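Local coordinates for fumarylacetoacetate hydrolase (Burkholderia xenovorans, PDB 5TI1), which probably hydrolyses fumarylacetoacetate to fumarate and acetoacetate, the last step of phenylalanine and tyrosine breakdown, and carries a bound magnesium ion, at residues Arg201-Leu209 with Val216-Asp224. Numbering follows the deposited sequence.
Sequences RRPNGQLKL and VFGACRKLD
Gly205 and Gly218 exchange two backbone hydrogen bonds, as do Leu207 and Val216, so strands 204-207 and 216-219 form a twisted antiparallel beta hairpin, their directions 138° apart. Beyond it, Cys220 N still donates a hydrogen bond to Pro203 O (3.0 Å); proline, lacking an amide hydrogen, serves here as acceptor alone. Arg202 then ties the end of the hairpin to the loop that follows. With CG anti to the backbone N (chi1 177°) and a bend at chi3, its chain brings NH1 to Cys220 O at 2.9 Å, from above the carbonyl plane. The same NH1 shares a water with Leu223 N, while Leu223 CD2 lies over one guanidinium face, 4.1 Å above it. This buried charge is met by Asp413, a salt-bridge partner of NE, and by Ile411 O, bound by NH2.

On one face of the hairpin, Phe217 sets its ring obliquely against Asn204, CZ 3.7 Å from CB; Asn204 ND2 bonds to Leu443 O. On the other, two aliphatic side chains pack together, Leu207 CB resting on Val216 CG2 at 3.9 Å. Leu207 CD1 reaches along the partner strand to Ala219 O, 3.4 Å away. Leu209 crosses Val216 at about a right angle, its CD1 touching the same CG2.

Helix 264-270 packs against Leu207 and Cys220, strand 429-440 runs parallel beside strand 200-207, and the second subunit meets Phe217 through Tyr313 and Val362.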
loop_
_atom_site.group_PDB
_atom_site.type_symbol
_atom_site.label_atom_id
_atom_site.label_comp_id
_atom_site.label_asym_id
_atom_site.label_seq_id
_atom_site.Cartn_x
_atom_site.Cartn_y
_atom_site.Cartn_z
ATOM N N ARG B 201 17.875 -8.865 3.789
ATOM C CA ARG B 201 19.184 -8.253 3.654
ATOM C C ARG B 201 19.236 -6.986 4.483
ATOM O O ARG B 201 18.323 -6.149 4.406
ATOM C CB ARG B 201 19.526 -7.940 2.203
ATOM C CG ARG B 201 20.975 -7.462 2.115
ATOM C CD ARG B 201 21.528 -7.433 0.720
ATOM N NE ARG B 201 21.468 -8.716 0.017
ATOM C CZ ARG B 201 22.404 -9.664 0.058
ATOM N NH1 ARG B 201 23.494 -9.516 0.805
ATOM N NH2 ARG B 201 22.234 -10.776 -0.641
ATOM N N ARG B 202 20.292 -6.860 5.286
ATOM C CA ARG B 202 20.520 -5.657 6.064
ATOM C C ARG B 202 20.512 -4.456 5.126
ATOM O O ARG B 202 21.275 -4.439 4.146
ATOM C CB ARG B 202 21.849 -5.729 6.817
ATOM C CG ARG B 202 22.210 -4.458 7.604
ATOM C CD ARG B 202 23.570 -4.605 8.317
ATOM N NE ARG B 202 23.602 -5.768 9.203
ATOM C CZ ARG B 202 23.170 -5.763 10.461
ATOM N NH1 ARG B 202 22.683 -4.647 10.991
ATOM N NH2 ARG B 202 23.220 -6.877 11.195
ATOM N N PRO B 203 19.659 -3.466 5.362
ATOM C CA PRO B 203 19.597 -2.311 4.458
ATOM C C PRO B 203 20.759 -1.352 4.657
ATOM O O PRO B 203 21.247 -1.154 5.771
ATOM C CB PRO B 203 18.268 -1.645 4.839
ATOM C CG PRO B 203 18.029 -2.066 6.286
ATOM C CD PRO B 203 18.578 -3.463 6.368
ATOM N N ASN B 204 21.220 -0.771 3.552
ATOM C CA ASN B 204 21.971 0.469 3.616
ATOM C C ASN B 204 20.996 1.643 3.605
ATOM O O ASN B 204 19.842 1.506 3.208
ATOM C CB ASN B 204 22.939 0.588 2.443
ATOM C CG ASN B 204 24.019 -0.472 2.472
ATOM O OD1 ASN B 204 24.675 -0.680 3.486
ATOM N ND2 ASN B 204 24.187 -1.165 1.361
ATOM N N GLY B 205 21.472 2.801 4.044
ATOM C CA GLY B 205 20.630 3.986 4.035
ATOM C C GLY B 205 21.365 5.161 4.635
ATOM O O GLY B 205 22.556 5.079 4.937
ATOM N N GLN B 206 20.636 6.261 4.810
ATOM C CA GLN B 206 21.201 7.450 5.434
ATOM C C GLN B 206 21.177 7.300 6.948
ATOM O O GLN B 206 20.139 6.975 7.533
ATOM C CB GLN B 206 20.431 8.709 5.020
ATOM C CG GLN B 206 20.466 9.003 3.528
ATOM C CD GLN B 206 20.162 10.459 3.202
ATOM O OE1 GLN B 206 20.291 11.344 4.055
ATOM N NE2 GLN B 206 19.761 10.713 1.956
ATOM N N LEU B 207 22.321 7.541 7.576
ATOM C CA LEU B 207 22.486 7.450 9.016
ATOM C C LEU B 207 22.961 8.800 9.532
ATOM O O LEU B 207 23.836 9.429 8.926
ATOM C CB LEU B 207 23.502 6.357 9.391
ATOM C CG LEU B 207 23.350 4.992 8.717
ATOM C CD1 LEU B 207 24.550 4.073 9.023
ATOM C CD2 LEU B 207 22.037 4.357 9.154
ATOM N N LYS B 208 22.388 9.248 10.644
ATOM C CA LYS B 208 22.769 10.520 11.256
ATOM C C LYS B 208 23.558 10.199 12.517
ATOM O O LYS B 208 22.990 9.776 13.531
ATOM C CB LYS B 208 21.547 11.385 11.554
ATOM C CG LYS B 208 21.854 12.697 12.282
ATOM C CD LYS B 208 22.605 13.696 11.402
ATOM C CE LYS B 208 22.860 15.015 12.137
ATOM N NZ LYS B 208 23.677 14.842 13.387
ATOM N N LEU B 209 24.883 10.383 12.438
ATOM C CA LEU B 209 25.752 10.115 13.567
ATOM C C LEU B 209 25.808 11.331 14.489
ATOM O O LEU B 209 25.684 12.471 14.031
ATOM C CB LEU B 209 27.155 9.753 13.084
ATOM C CG LEU B 209 27.170 8.550 12.135
ATOM C CD1 LEU B 209 28.567 8.313 11.589
ATOM C CD2 LEU B 209 26.631 7.298 12.820
ATOM N N VAL B 216 25.453 10.295 6.774
ATOM C CA VAL B 216 26.309 9.410 6.001
ATOM C C VAL B 216 25.445 8.323 5.379
ATOM O O VAL B 216 24.300 8.089 5.782
ATOM C CB VAL B 216 27.423 8.780 6.859
ATOM C CG1 VAL B 216 28.365 9.852 7.380
ATOM C CG2 VAL B 216 26.811 7.985 8.002
ATOM N N PHE B 217 26.013 7.663 4.376
ATOM C CA PHE B 217 25.428 6.483 3.754
ATOM C C PHE B 217 26.166 5.252 4.267
ATOM O O PHE B 217 27.389 5.194 4.183
ATOM C CB PHE B 217 25.545 6.578 2.233
ATOM C CG PHE B 217 24.933 5.418 1.501
ATOM C CD1 PHE B 217 23.576 5.389 1.246
ATOM C CD2 PHE B 217 25.712 4.366 1.065
ATOM C CE1 PHE B 217 23.008 4.336 0.572
ATOM C CE2 PHE B 217 25.145 3.308 0.390
ATOM C CZ PHE B 217 23.789 3.302 0.143
ATOM N N GLY B 218 25.436 4.278 4.799
ATOM C CA GLY B 218 26.130 3.107 5.309
ATOM C C GLY B 218 25.170 2.026 5.755
ATOM O O GLY B 218 23.948 2.188 5.721
ATOM N N ALA B 219 25.747 0.907 6.183
ATOM C CA ALA B 219 24.938 -0.219 6.628
ATOM C C ALA B 219 24.238 0.122 7.934
ATOM O O ALA B 219 24.853 0.654 8.864
ATOM C CB ALA B 219 25.797 -1.470 6.798
ATOM N N CYS B 220 22.939 -0.164 7.985
ATOM C CA CYS B 220 22.168 -0.066 9.220
ATOM C C CYS B 220 22.885 -0.736 10.392
ATOM O O CYS B 220 23.346 -1.875 10.285
ATOM C CB CYS B 220 20.805 -0.717 8.986
ATOM S SG CYS B 220 19.985 -1.237 10.453
ATOM N N ARG B 221 22.988 -0.020 11.514
ATOM C CA ARG B 221 23.616 -0.541 12.723
ATOM C C ARG B 221 22.625 -0.904 13.824
ATOM O O ARG B 221 23.051 -1.363 14.887
ATOM C CB ARG B 221 24.628 0.470 13.287
ATOM C CG ARG B 221 25.813 0.773 12.376
ATOM C CD ARG B 221 26.624 1.940 12.915
ATOM N NE ARG B 221 27.520 2.497 11.907
ATOM C CZ ARG B 221 28.310 3.552 12.097
ATOM N NH1 ARG B 221 28.323 4.178 13.268
ATOM N NH2 ARG B 221 29.089 3.982 11.113
ATOM N N LYS B 222 21.321 -0.703 13.616
ATOM C CA LYS B 222 20.310 -0.996 14.633
ATOM C C LYS B 222 19.148 -1.739 13.967
ATOM O O LYS B 222 18.021 -1.244 13.885
ATOM C CB LYS B 222 19.834 0.276 15.327
ATOM C CG LYS B 222 20.866 0.894 16.242
ATOM C CD LYS B 222 20.210 1.891 17.184
ATOM C CE LYS B 222 21.220 2.514 18.116
ATOM N NZ LYS B 222 20.526 3.443 19.036
ATOM N N LEU B 223 19.439 -2.941 13.488
ATOM C CA LEU B 223 18.435 -3.785 12.864
ATOM C C LEU B 223 17.657 -4.539 13.934
ATOM O O LEU B 223 18.247 -5.207 14.795
ATOM C CB LEU B 223 19.105 -4.756 11.898
ATOM C CG LEU B 223 18.188 -5.662 11.094
ATOM C CD1 LEU B 223 17.257 -4.809 10.187
ATOM C CD2 LEU B 223 19.031 -6.645 10.307
ATOM N N ASP B 224 16.332 -4.440 13.881
ATOM C CA ASP B 224 15.508 -4.945 14.965
ATOM C C ASP B 224 14.306 -5.684 14.391
ATOM O O ASP B 224 13.934 -5.508 13.226
ATOM C CB ASP B 224 15.067 -3.795 15.890
ATOM C CG ASP B 224 14.634 -4.273 17.269
ATOM O OD1 ASP B 224 14.636 -5.498 17.508
ATOM O OD2 ASP B 224 14.298 -3.422 18.120
HETATM O O HOH W 1 21.930 -4.450 13.899
#